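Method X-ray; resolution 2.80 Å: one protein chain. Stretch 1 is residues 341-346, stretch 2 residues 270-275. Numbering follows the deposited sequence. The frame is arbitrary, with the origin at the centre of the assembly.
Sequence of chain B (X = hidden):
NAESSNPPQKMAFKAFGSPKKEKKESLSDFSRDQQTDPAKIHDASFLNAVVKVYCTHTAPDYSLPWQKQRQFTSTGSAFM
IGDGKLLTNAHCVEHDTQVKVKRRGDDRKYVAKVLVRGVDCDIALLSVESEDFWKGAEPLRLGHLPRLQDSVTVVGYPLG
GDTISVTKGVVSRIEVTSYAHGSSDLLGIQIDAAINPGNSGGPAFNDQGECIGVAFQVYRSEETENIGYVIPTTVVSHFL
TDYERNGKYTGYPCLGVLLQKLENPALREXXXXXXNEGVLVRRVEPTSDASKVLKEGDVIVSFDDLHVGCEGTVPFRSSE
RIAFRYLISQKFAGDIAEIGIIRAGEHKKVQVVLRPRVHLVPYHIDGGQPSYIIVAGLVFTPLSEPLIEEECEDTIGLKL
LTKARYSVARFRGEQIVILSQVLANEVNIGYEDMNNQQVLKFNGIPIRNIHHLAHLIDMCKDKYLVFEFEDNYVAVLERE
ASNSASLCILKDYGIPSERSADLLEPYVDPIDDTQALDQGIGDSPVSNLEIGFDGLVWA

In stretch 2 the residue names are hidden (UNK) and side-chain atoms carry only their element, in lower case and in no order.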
ATOM      1  N   ILE B 341       6.177  14.775 -52.178  1.00 41.49           N
ATOM      2  CA  ILE B 341       4.868  14.272 -51.797  1.00 40.72           C
ATOM      3  C   ILE B 341       4.267  13.408 -52.887  1.00 39.22           C
ATOM      4  O   ILE B 341       4.591  13.551 -54.066  1.00 46.80           O
ATOM      5  CB  ILE B 341       3.920  15.463 -51.450  1.00 40.72           C
ATOM      6  CG1 ILE B 341       3.581  15.427 -49.975  1.00 47.59           C
ATOM      7  CG2 ILE B 341       2.664  15.493 -52.313  1.00 37.36           C
ATOM      8  CD1 ILE B 341       4.804  15.464 -49.113  1.00 56.02           C
ATOM      9  N   ILE B 342       3.409  12.486 -52.487  1.00 37.66           N
ATOM     10  CA  ILE B 342       2.542  11.814 -53.441  1.00 45.58           C
ATOM     11  C   ILE B 342       1.119  12.204 -53.097  1.00 43.69           C
ATOM     12  O   ILE B 342       0.622  11.899 -52.008  1.00 45.03           O
ATOM     13  CB  ILE B 342       2.696  10.278 -53.418  1.00 47.84           C
ATOM     14  CG1 ILE B 342       4.140   9.885 -53.761  1.00 43.74           C
ATOM     15  CG2 ILE B 342       1.696   9.629 -54.379  1.00 32.63           C
ATOM     16  CD1 ILE B 342       4.369   8.393 -53.845  1.00 39.07           C
ATOM     17  N   ARG B 343       0.487  12.915 -54.021  1.00 43.61           N
ATOM     18  CA  ARG B 343      -0.890  13.353 -53.865  1.00 45.50           C
ATOM     19  C   ARG B 343      -1.711  12.707 -54.966  1.00 43.94           C
ATOM     20  O   ARG B 343      -1.272  12.648 -56.108  1.00 53.68           O
ATOM     21  CB  ARG B 343      -0.980  14.878 -53.933  1.00 42.08           C
ATOM     22  CG  ARG B 343      -2.400  15.410 -53.874  1.00 45.01           C
ATOM     23  CD  ARG B 343      -2.407  16.910 -53.769  1.00 57.95           C
ATOM     24  NE  ARG B 343      -1.843  17.341 -52.499  1.00 64.55           N
ATOM     25  CZ  ARG B 343      -1.267  18.516 -52.293  1.00 60.11           C
ATOM     26  NH1 ARG B 343      -1.164  19.393 -53.284  1.00 59.44           N
ATOM     27  NH2 ARG B 343      -0.781  18.803 -51.094  1.00 60.51           N
ATOM     28  N   ALA B 344      -2.897  12.217 -54.631  1.00 50.08           N
ATOM     29  CA  ALA B 344      -3.606  11.332 -55.543  1.00 55.18           C
ATOM     30  C   ALA B 344      -2.644  10.199 -55.863  1.00 59.97           C
ATOM     31  O   ALA B 344      -2.241   9.423 -54.974  1.00 65.48           O
ATOM     32  CB  ALA B 344      -3.986  12.052 -56.797  1.00 53.49           C
ATOM     33  N   GLY B 345      -2.279  10.087 -57.133  1.00 40.36           N
ATOM     34  CA  GLY B 345      -1.253   9.131 -57.501  1.00 48.49           C
ATOM     35  C   GLY B 345       0.035   9.784 -57.942  1.00 57.54           C
ATOM     36  O   GLY B 345       0.956   9.115 -58.400  1.00 63.47           O
ATOM     37  N   GLU B 346       0.110  11.099 -57.789  1.00 64.51           N
ATOM     38  CA  GLU B 346       1.120  11.878 -58.488  1.00 67.65           C
ATOM     39  C   GLU B 346       2.228  12.421 -57.594  1.00 57.87           C
ATOM     40  O   GLU B 346       1.964  13.019 -56.557  1.00 59.16           O
ATOM     41  CB  GLU B 346       0.437  13.022 -59.241  1.00 84.07           C
ATOM     42  CG  GLU B 346      -0.603  12.548 -60.255  1.00 96.57           C
ATOM     43  CD  GLU B 346      -1.782  13.502 -60.386  1.00107.54           C
ATOM     44  OE1 GLU B 346      -1.562  14.730 -60.502  1.00107.18           O
ATOM     45  OE2 GLU B 346      -2.937  13.017 -60.364  1.00111.45           O
ATOM     46  N   UNK B 270      -3.267   0.962 -52.341  1.00 38.55           N
ATOM     47  CA  UNK B 270      -4.388   1.881 -52.457  1.00 49.41           C
ATOM     48  C   UNK B 270      -3.906   3.307 -52.690  1.00 52.58           C
ATOM     49  O   UNK B 270      -4.447   4.031 -53.517  1.00 52.48           O
ATOM     50  c   UNK B 270      -5.218   1.830 -51.177  1.00 57.10           C
ATOM     51  s   UNK B 270      -6.728   2.760 -51.239  1.00 70.14           S
ATOM     52  N   UNK B 271      -2.876   3.700 -51.955  1.00 55.49           N
ATOM     53  CA  UNK B 271      -2.354   5.055 -52.028  1.00 57.92           C
ATOM     54  C   UNK B 271      -1.413   5.284 -53.214  1.00 60.88           C
ATOM     55  O   UNK B 271      -0.998   6.412 -53.473  1.00 58.82           O
ATOM     56  c   UNK B 271      -2.933   7.388 -49.942  1.00 45.64           C
ATOM     57  c   UNK B 271      -2.156   5.720 -48.259  1.00 37.68           C
ATOM     58  c   UNK B 271      -1.667   5.413 -50.710  1.00 53.75           C
ATOM     59  c   UNK B 271      -2.661   5.928 -49.673  1.00 42.17           C
ATOM     60  N   UNK B 272      -1.096   4.212 -53.935  1.00 63.47           N
ATOM     61  CA  UNK B 272      -0.212   4.294 -55.092  1.00 66.83           C
ATOM     62  C   UNK B 272       1.184   4.735 -54.688  1.00 62.43           C
ATOM     63  O   UNK B 272       1.796   5.577 -55.345  1.00 58.45           O
ATOM     64  n   UNK B 272      -4.232   1.752 -57.302  1.00 92.24           N
ATOM     65  c   UNK B 272      -3.301   2.797 -57.832  1.00 92.82           C
ATOM     66  c   UNK B 272      -2.579   3.545 -56.714  1.00 88.16           C
ATOM     67  c   UNK B 272      -0.782   5.238 -56.160  1.00 74.04           C
ATOM     68  c   UNK B 272      -1.567   4.541 -57.270  1.00 80.29           C
ATOM     69  N   UNK B 273       1.677   4.154 -53.602  1.00 65.16           N
ATOM     70  CA  UNK B 273       3.042   4.374 -53.143  1.00 73.30           C
ATOM     71  C   UNK B 273       3.939   3.236 -53.623  1.00 90.93           C
ATOM     72  O   UNK B 273       3.701   2.079 -53.284  1.00104.79           O
ATOM     73  c   UNK B 273       4.525   4.477 -51.121  1.00 65.99           C
ATOM     74  c   UNK B 273       3.095   4.416 -51.607  1.00 63.38           C
ATOM     75  c   UNK B 273       2.288   5.588 -51.076  1.00 63.20           C
ATOM     76  N   UNK B 274       4.959   3.553 -54.436  1.00 95.47           N
ATOM     77  CA  UNK B 274       5.905   2.533 -54.917  1.00101.34           C
ATOM     78  C   UNK B 274       6.988   2.114 -53.903  1.00 99.54           C
ATOM     79  O   UNK B 274       7.432   2.908 -53.066  1.00 90.43           O
ATOM     80  c   UNK B 274       5.103   4.817 -55.170  1.00 98.96           C
ATOM     81  c   UNK B 274       5.653   4.361 -56.486  1.00 98.62           C
ATOM     82  c   UNK B 274       6.548   3.199 -56.146  1.00102.78           C
ATOM     83  N   UNK B 275       7.420   0.862 -54.030  1.00106.37           N
ATOM     84  CA  UNK B 275       8.371   0.220 -53.119  1.00110.03           C
ATOM     85  C   UNK B 275       7.955   0.347 -51.660  1.00106.02           C
ATOM     86  O   UNK B 275       6.764   0.328 -51.342  1.00105.02           O
ATOM     87  c   UNK B 275       9.787   0.809 -53.266  1.00114.88           C
ATOM     88  c   UNK B 275      10.381   0.450 -54.623  1.00120.64           C
ATOM     89  o   UNK B 275       9.728   2.236 -53.131  1.00110.92           O
TER

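Position 270 carries two side-chain atoms, one carbon and then one sulfur. It lies in a helix that begins earlier in the chain, and its side chain is out of reach of stretch 1. This is C270.

Position 271 has four side-chain carbons, forked at the second. The first carbon bears a single further carbon, which then divides in two. CA-to-CB points sideways to stretch 1, and the side chain comes no nearer than 5.5 Å. The backbone makes the contact instead: its O is 3.6 Å from A344 O and 4.3 Å from I342 CG2. The residue is L271. Two carbonyl oxygens cannot bond to each other, so the O-to-O approach is packing alone.

Position 272 has four carbons in a row ending in nitrogen. CA-to-CB points toward stretch 1, and CB lies 4.1 Å from G345 CA. The end of the chain leads away. An unbranched chain of this length with a terminal nitrogen is lysine, K272. It is the first residue to leave helical phi/psi, and its positive phi belongs to a Schellman motif. Its NZ is hydrogen-bonded just outside the stretches.

Position 273 has three carbons, one carrying the other two. CA-to-CB points sideways, and its CA is 4.3 Å from I342 CD1. The fork at CB, with no oxygen, identifies V273. Its CG2 is 4.5 Å from I342 CD1.

Position 274 has three carbons closing a ring onto the backbone N, which only proline does. A ring carbon lies against I342 CD1. This is P274. Its CD is 3.9 Å from I342 CD1, an apolar contact.

Position 275 has one carbon carrying one oxygen and one carbon, and is out of reach of stretch 1. It is T275, and it is poorly ordered. Its OG1 donates a very short hydrogen bond, 2.4 Å, to P274 O.

The contact is small, burying 183 Å² over both sides. I342 points toward stretch 2 from its strand and gives the largest share of stretch 1's covered area. Its CD1 packs on V273 and P274, and also lies 4.1 Å from K272 O. At the end of the strand, a type II' turn from R343 to E346 brings A344 and G345 beside L271 and K272. The turn is closed by its own backbone bonds, R343 N to E346 O at 2.9 Å and E346 N to R343 O at 2.7 Å. The contact here is packing, with no hydrogen bond across it.

Stretch 2 270-275: CLKVPT
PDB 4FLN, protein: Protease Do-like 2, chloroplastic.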